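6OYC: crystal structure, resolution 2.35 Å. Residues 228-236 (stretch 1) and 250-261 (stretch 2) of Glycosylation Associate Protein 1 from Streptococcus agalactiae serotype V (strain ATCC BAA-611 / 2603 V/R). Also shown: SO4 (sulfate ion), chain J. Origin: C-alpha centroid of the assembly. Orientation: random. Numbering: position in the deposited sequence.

Stretch 1 (228-236) DTIIVSFNQ
Stretch 2, residues 250-261: NLILSVFSERNN

Strands 229-233 and 250-255 run parallel, their N-to-C directions 17° apart and their axes approaching to 4.5 Å. The register pairs T229 with N250, I230 with L251, I231 with I252, V232 with L253 and S233 with S254, with CA-CA separations of 4.4 to 5.1 Å. Apart from S233 (-62/115), the paired residues have extended phi/psi, with phi from -137° (L251) to -86° (N250) and psi from 115° to 154°.

Six backbone hydrogen bonds alternate in donor along this ladder: N250 N to D228 O (3.1 Å), I230 N to N250 O (2.8 Å), I252 N to I230 O (2.9 Å), V232 N to I252 O (2.8 Å), S254 N to V232 O (2.8 Å) and F234 N to S254 O (2.9 Å). Their N-H...acceptor angles of 158-174° indicate near-linear bonds.

The two faces are packed differently. On the face carrying T229, I231, S233, N250, I252 and S254, both isoleucines take m,t rotamers. The I252 CD1 methyl lies 3.9 Å from I231 CG1 and 3.7 Å from T229 CG2, filling the space beside these two neighbours on the adjacent strand. T229 (chi1 m) also brings OG1 to 3.3 Å from N250 CB, a close fit beside a compact side chain. On the face of I230, V232, L251 and L253, branched side chains interlock: L251 (t,p) sends CD1 to 3.5 Å from V232 CG2, while L253 (m,t) places CD2 4.1 Å from V232 CB. V232 (t) thus packs against both leucine ends, facing the shallow groove they leave. All these isoleucines, leucines and V232 are buried, as apolar residues suit both faces.

Beyond the strand, F234 (t, chi2 -75°) points toward stretch 2 and has 111 Å² covered by it, the largest share of any residue here. L253 CD1 meets the ring edge, 4.2 Å from F234 CD2, and V255 CG2 lies 4.3 Å from F234 CB. At the other side of the ring, also near its plane, N260 ND2 lies 3.5 Å from F234 CD1.

The turn after V255 brings R259 and N260 back as donors where the ladder ends: R259 N and N260 N both bond F256 O, at 2.9 and 2.8 Å. N260 (m) accepts from F256 N through OD1 (2.8 Å), orienting its amide so that ND2 donates to F234 O (2.7 Å). R259 (t,t,p, chi4 -113°) donates NE to F234 O (2.9 Å), leaving S233 OG over one guanidinium face, 2.9 Å from R259 CZ. N260 ND2 also donates to sulfate O3 (3.0 Å), and Q236 N to sulfate O1 (2.8 Å), so the ion bridges both stretches. The two stretches bury 747 Å² between them, both sides summed.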

# COMPACT_ATOMS: atom_id res chain seq x y z
N ASP A 228 5.79 -20.79 -19.38
CA ASP A 228 5.76 -19.68 -18.45
C ASP A 228 4.97 -20.05 -17.19
O ASP A 228 4.29 -21.08 -17.13
CB ASP A 228 5.14 -18.44 -19.10
CG ASP A 228 6.06 -17.81 -20.11
OD1 ASP A 228 7.30 -17.99 -20.00
OD2 ASP A 228 5.54 -17.11 -21.01
N THR A 229 5.07 -19.18 -16.19
CA THR A 229 4.33 -19.32 -14.94
C THR A 229 3.56 -18.03 -14.68
O THR A 229 4.10 -16.93 -14.82
CB THR A 229 5.27 -19.63 -13.77
OG1 THR A 229 5.83 -20.94 -13.96
CG2 THR A 229 4.53 -19.56 -12.41
N ILE A 230 2.30 -18.17 -14.31
CA ILE A 230 1.48 -17.04 -13.90
C ILE A 230 1.41 -17.08 -12.38
O ILE A 230 1.06 -18.11 -11.80
CB ILE A 230 0.09 -17.10 -14.53
CG1 ILE A 230 0.19 -17.09 -16.05
CG2 ILE A 230 -0.75 -15.93 -14.07
CD1 ILE A 230 -1.13 -17.18 -16.72
N ILE A 231 1.78 -15.97 -11.74
CA ILE A 231 1.67 -15.84 -10.30
C ILE A 231 0.53 -14.89 -10.03
O ILE A 231 0.57 -13.72 -10.42
CB ILE A 231 2.99 -15.36 -9.67
CG1 ILE A 231 4.10 -16.39 -9.99
CG2 ILE A 231 2.81 -15.19 -8.18
CD1 ILE A 231 5.52 -15.91 -9.86
N VAL A 232 -0.52 -15.41 -9.39
CA VAL A 232 -1.79 -14.70 -9.24
C VAL A 232 -1.95 -14.29 -7.78
O VAL A 232 -1.93 -15.13 -6.87
CB VAL A 232 -2.98 -15.56 -9.69
CG1 VAL A 232 -4.30 -14.78 -9.47
CG2 VAL A 232 -2.82 -15.97 -11.15
N SER A 233 -2.14 -13.00 -7.58
CA SER A 233 -2.67 -12.49 -6.32
C SER A 233 -4.08 -13.04 -6.10
O SER A 233 -4.99 -12.74 -6.88
CB SER A 233 -2.68 -10.96 -6.40
OG SER A 233 -2.56 -10.38 -5.13
N PHE A 234 -4.27 -13.85 -5.06
CA PHE A 234 -5.57 -14.49 -4.86
C PHE A 234 -6.66 -13.44 -4.62
O PHE A 234 -6.59 -12.68 -3.65
CB PHE A 234 -5.53 -15.47 -3.68
CG PHE A 234 -6.80 -16.30 -3.53
CD1 PHE A 234 -7.96 -15.73 -3.03
CD2 PHE A 234 -6.82 -17.63 -3.90
CE1 PHE A 234 -9.12 -16.49 -2.89
CE2 PHE A 234 -7.97 -18.39 -3.76
CZ PHE A 234 -9.12 -17.82 -3.25
N ASN A 235 -7.68 -13.43 -5.47
CA ASN A 235 -8.77 -12.48 -5.31
C ASN A 235 -10.01 -13.02 -6.02
O ASN A 235 -9.95 -13.37 -7.20
CB ASN A 235 -8.38 -11.11 -5.88
CG ASN A 235 -9.17 -9.99 -5.27
OD1 ASN A 235 -10.38 -10.09 -5.12
ND2 ASN A 235 -8.49 -8.92 -4.90
N GLN A 236 -11.14 -13.05 -5.31
CA GLN A 236 -12.37 -13.51 -5.96
C GLN A 236 -12.81 -12.59 -7.10
O GLN A 236 -13.55 -13.04 -7.97
CB GLN A 236 -13.51 -13.64 -4.95
CG GLN A 236 -13.89 -12.34 -4.26
CD GLN A 236 -14.94 -12.54 -3.16
OE1 GLN A 236 -14.67 -12.31 -1.98
NE2 GLN A 236 -16.14 -12.98 -3.55
N ASN A 250 1.98 -22.82 -16.13
CA ASN A 250 2.06 -23.07 -14.70
C ASN A 250 1.41 -21.94 -13.91
O ASN A 250 1.37 -20.79 -14.34
CB ASN A 250 3.50 -23.24 -14.25
CG ASN A 250 4.11 -24.49 -14.79
OD1 ASN A 250 3.60 -25.58 -14.54
ND2 ASN A 250 5.17 -24.36 -15.59
N LEU A 251 0.95 -22.29 -12.71
CA LEU A 251 0.16 -21.37 -11.92
C LEU A 251 0.61 -21.44 -10.47
O LEU A 251 0.72 -22.53 -9.90
CB LEU A 251 -1.33 -21.72 -12.03
CG LEU A 251 -2.30 -20.90 -11.16
CD1 LEU A 251 -2.27 -19.43 -11.54
CD2 LEU A 251 -3.70 -21.46 -11.31
N ILE A 252 0.85 -20.27 -9.88
CA ILE A 252 1.09 -20.11 -8.44
C ILE A 252 0.05 -19.14 -7.88
O ILE A 252 -0.10 -18.02 -8.39
CB ILE A 252 2.52 -19.62 -8.14
CG1 ILE A 252 3.56 -20.65 -8.58
CG2 ILE A 252 2.69 -19.31 -6.65
CD1 ILE A 252 4.93 -20.05 -8.76
N LEU A 253 -0.65 -19.56 -6.84
CA LEU A 253 -1.61 -18.71 -6.15
C LEU A 253 -0.95 -18.09 -4.92
O LEU A 253 -0.34 -18.81 -4.12
CB LEU A 253 -2.83 -19.51 -5.72
CG LEU A 253 -3.88 -19.82 -6.78
CD1 LEU A 253 -5.00 -20.68 -6.17
CD2 LEU A 253 -4.45 -18.50 -7.31
N SER A 254 -1.09 -16.78 -4.75
CA SER A 254 -0.50 -16.08 -3.61
C SER A 254 -1.61 -15.61 -2.67
O SER A 254 -2.48 -14.83 -3.06
CB SER A 254 0.35 -14.89 -4.05
OG SER A 254 0.91 -14.22 -2.92
N VAL A 255 -1.56 -16.08 -1.43
CA VAL A 255 -2.55 -15.77 -0.41
C VAL A 255 -1.91 -14.78 0.57
O VAL A 255 -0.84 -15.04 1.14
CB VAL A 255 -3.01 -17.05 0.31
CG1 VAL A 255 -3.80 -16.72 1.59
CG2 VAL A 255 -3.83 -17.92 -0.62
N PHE A 256 -2.57 -13.64 0.78
CA PHE A 256 -2.03 -12.55 1.59
C PHE A 256 -3.06 -12.17 2.64
O PHE A 256 -4.16 -11.71 2.31
CB PHE A 256 -1.68 -11.34 0.72
CG PHE A 256 -0.88 -10.29 1.43
CD1 PHE A 256 0.31 -10.62 2.07
CD2 PHE A 256 -1.32 -8.97 1.46
CE1 PHE A 256 1.07 -9.65 2.72
CE2 PHE A 256 -0.57 -7.98 2.13
CZ PHE A 256 0.62 -8.32 2.75
N SER A 257 -2.70 -12.35 3.91
CA SER A 257 -3.69 -12.27 4.99
C SER A 257 -4.39 -10.90 5.06
O SER A 257 -5.56 -10.83 5.45
CB SER A 257 -3.02 -12.58 6.32
OG SER A 257 -1.98 -11.65 6.60
N GLU A 258 -3.71 -9.80 4.69
CA GLU A 258 -4.38 -8.50 4.74
C GLU A 258 -5.52 -8.41 3.73
O GLU A 258 -6.50 -7.71 3.97
CB GLU A 258 -3.37 -7.38 4.51
CG GLU A 258 -3.95 -5.96 4.53
CD GLU A 258 -3.01 -4.90 3.91
OE1 GLU A 258 -2.64 -3.94 4.63
OE2 GLU A 258 -2.63 -5.04 2.72
N ARG A 259 -5.41 -9.11 2.60
CA ARG A 259 -6.38 -9.11 1.51
C ARG A 259 -7.34 -10.29 1.57
O ARG A 259 -8.52 -10.15 1.24
CB ARG A 259 -5.66 -9.16 0.16
CG ARG A 259 -6.56 -9.24 -1.05
CD ARG A 259 -5.73 -9.29 -2.35
NE ARG A 259 -4.97 -10.54 -2.46
CZ ARG A 259 -3.64 -10.61 -2.42
NH1 ARG A 259 -2.90 -9.51 -2.29
NH2 ARG A 259 -3.04 -11.80 -2.53
N ASN A 260 -6.89 -11.46 1.99
CA ASN A 260 -7.65 -12.67 1.78
C ASN A 260 -8.32 -13.14 3.06
O ASN A 260 -7.70 -13.18 4.13
CB ASN A 260 -6.73 -13.75 1.21
CG ASN A 260 -6.27 -13.40 -0.19
OD1 ASN A 260 -5.08 -13.42 -0.50
ND2 ASN A 260 -7.23 -13.01 -1.03
N ASN A 261 -9.60 -13.46 2.95
CA ASN A 261 -10.31 -14.21 3.98
C ASN A 261 -9.98 -15.70 3.84
O ASN A 261 -10.31 -16.33 2.82
CB ASN A 261 -11.80 -13.95 3.85
CG ASN A 261 -12.58 -14.48 5.02
OD1 ASN A 261 -12.30 -15.56 5.53
ND2 ASN A 261 -13.56 -13.71 5.46
S SO4 J . -11.07 -13.05 -1.24
O1 SO4 J . -10.45 -13.05 -2.57
O2 SO4 J . -12.26 -13.91 -1.23
O3 SO4 J . -10.11 -13.54 -0.24
O4 SO4 J . -11.45 -11.66 -0.88